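Local coordinates for AB hydrolase-1 domain-containing protein (PDB 3BDI) that is of uncharacterised activity but belongs to the ABHD14 family of the alpha/beta hydrolase superfamily and is probably a serine-type hydrolase of the cytoplasm, at residues 39-44 with 67-72. Sequence-based numbering, arbitrary orientation.
Sequences TSMDWD and FGRSAS
T39 OG1 is gripped from two directions: it accepts from the backbone N of M41 at 3.1 Å, closing an ST turn, and it shares a water with R69. That water lies in the guanidinium plane, at its edge, and accepts a hydrogen bond from R69 NH1 at 2.9 Å, so the two loops are bridged without a direct hydrogen bond. With chi1 at 76°, T39 CG2 stands anti to the carbonyl carbon and rests on G68 CA, 3.6 Å away, while OG1 is left to the turn and the water. G68 has a positive phi (53°) in a type II' turn from F67 to S70, and a CB here would come tight against T39 CG2. The backbone N of T39 donates to the anti lone pair of D42 OD2 at 2.9 Å, tying T39 to the first residue of the 3-10 segment. The bent M41 side chain, a selenomethionine, crosses the extended R69 chain at about a right angle, with M41 CG 3.7 Å from R69 NH1. F17, on strand 14-21, makes a cation-pi contact with R69. A valine in place of T39 would probably leave the M41 N and the bridging water without their shared oxygen. Two surface loops of the alpha/beta hydrolase fold thus meet through a modest, water-mediated link.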
loop_
_atom_site.group_PDB
_atom_site.type_symbol
_atom_site.label_atom_id
_atom_site.label_comp_id
_atom_site.label_asym_id
_atom_site.label_seq_id
_atom_site.Cartn_x
_atom_site.Cartn_y
_atom_site.Cartn_z
ATOM N N THR A 39 8.516 6.907 4.982
ATOM C CA THR A 39 9.246 5.861 4.287
ATOM C C THR A 39 8.857 4.509 4.827
ATOM O O THR A 39 8.002 4.395 5.725
ATOM C CB THR A 39 10.797 6.049 4.397
ATOM O OG1 THR A 39 11.308 5.668 5.690
ATOM C CG2 THR A 39 11.226 7.463 4.069
ATOM N N SER A 40 9.537 3.448 4.357
ATOM C CA SER A 40 9.311 2.109 4.877
ATOM C C SER A 40 9.679 1.971 6.348
ATOM O O SER A 40 9.194 1.025 7.009
ATOM C CB SER A 40 10.079 1.085 4.062
ATOM O OG SER A 40 11.462 1.287 4.208
HETATM N N MSE A 41 10.489 2.890 6.891
HETATM C CA MSE A 41 10.798 2.881 8.333
HETATM C C MSE A 41 9.574 3.199 9.183
HETATM O O MSE A 41 9.468 2.725 10.323
HETATM C CB MSE A 41 11.931 3.844 8.668
HETATM C CG MSE A 41 13.216 3.576 7.937
HETATM SE SE MSE A 41 14.019 1.864 8.396
HETATM C CE MSE A 41 14.333 2.233 10.246
ATOM N N ASP A 42 8.635 3.962 8.636
ATOM C CA ASP A 42 7.557 4.481 9.458
ATOM C C ASP A 42 6.484 3.462 9.797
ATOM O O ASP A 42 5.663 3.700 10.686
ATOM C CB ASP A 42 6.997 5.730 8.814
ATOM C CG ASP A 42 7.976 6.842 8.876
ATOM O OD1 ASP A 42 8.192 7.378 9.991
ATOM O OD2 ASP A 42 8.586 7.214 7.865
ATOM N N TRP A 43 6.473 2.303 9.142
ATOM C CA TRP A 43 5.598 1.219 9.469
ATOM C C TRP A 43 5.998 0.604 10.840
ATOM O O TRP A 43 5.226 -0.220 11.357
ATOM C CB TRP A 43 5.659 0.122 8.377
ATOM C CG TRP A 43 5.413 0.571 6.960
ATOM C CD1 TRP A 43 6.253 0.342 5.917
ATOM C CD2 TRP A 43 4.271 1.292 6.414
ATOM N NE1 TRP A 43 5.723 0.876 4.759
ATOM C CE2 TRP A 43 4.522 1.473 5.033
ATOM C CE3 TRP A 43 3.121 1.876 6.968
ATOM C CZ2 TRP A 43 3.620 2.095 4.191
ATOM C CZ3 TRP A 43 2.222 2.504 6.114
ATOM C CH2 TRP A 43 2.497 2.618 4.724
ATOM N N ASP A 44 7.152 0.962 11.382
ATOM C CA ASP A 44 7.551 0.514 12.736
ATOM C C ASP A 44 6.510 0.980 13.753
ATOM O O ASP A 44 6.301 0.315 14.772
ATOM C CB ASP A 44 8.900 1.147 13.181
ATOM C CG ASP A 44 10.142 0.504 12.597
ATOM O OD1 ASP A 44 10.006 -0.565 11.988
ATOM O OD2 ASP A 44 11.227 1.118 12.843
ATOM N N PHE A 67 12.703 8.432 -2.978
ATOM C CA PHE A 67 12.266 8.687 -1.602
ATOM C C PHE A 67 13.118 7.836 -0.672
ATOM O O PHE A 67 13.669 6.808 -1.061
ATOM C CB PHE A 67 10.789 8.301 -1.408
ATOM C CG PHE A 67 9.850 9.200 -2.145
ATOM C CD1 PHE A 67 9.614 9.044 -3.515
ATOM C CD2 PHE A 67 9.219 10.231 -1.479
ATOM C CE1 PHE A 67 8.751 9.869 -4.166
ATOM C CE2 PHE A 67 8.356 11.055 -2.159
ATOM C CZ PHE A 67 8.170 10.900 -3.503
ATOM N N GLY A 68 13.178 8.210 0.594
ATOM C CA GLY A 68 13.861 7.427 1.615
ATOM C C GLY A 68 15.285 7.106 1.221
ATOM O O GLY A 68 16.067 7.999 0.931
ATOM N N ARG A 69 15.595 5.814 1.210
ATOM C CA ARG A 69 16.939 5.291 0.920
ATOM C C ARG A 69 17.085 4.782 -0.524
ATOM O O ARG A 69 18.139 4.294 -0.883
ATOM C CB ARG A 69 17.275 4.147 1.879
ATOM C CG ARG A 69 17.494 4.634 3.290
ATOM C CD ARG A 69 17.521 3.413 4.235
ATOM N NE ARG A 69 18.247 3.731 5.444
ATOM C CZ ARG A 69 17.727 4.300 6.533
ATOM N NH1 ARG A 69 16.465 4.705 6.567
ATOM N NH2 ARG A 69 18.549 4.588 7.541
ATOM N N SER A 70 16.061 4.943 -1.357
ATOM C CA SER A 70 16.074 4.399 -2.713
ATOM C C SER A 70 16.621 5.415 -3.709
ATOM O O SER A 70 16.394 6.625 -3.617
ATOM C CB SER A 70 14.675 3.963 -3.137
ATOM O OG SER A 70 14.297 2.811 -2.397
ATOM N N ALA A 71 17.266 4.909 -4.740
ATOM C CA ALA A 71 17.803 5.782 -5.770
ATOM C C ALA A 71 16.691 6.447 -6.530
ATOM O O ALA A 71 15.582 5.877 -6.661
ATOM C CB ALA A 71 18.688 4.938 -6.726
ATOM N N SER A 72 17.004 7.631 -7.079
ATOM C CA SER A 72 16.149 8.213 -8.094
ATOM C C SER A 72 16.059 7.297 -9.305
ATOM O O SER A 72 16.890 6.431 -9.519
ATOM C CB SER A 72 16.751 9.524 -8.529
ATOM O OG SER A 72 16.769 10.466 -7.446
HETATM O O HOH W 1 14.097 4.760 4.842
#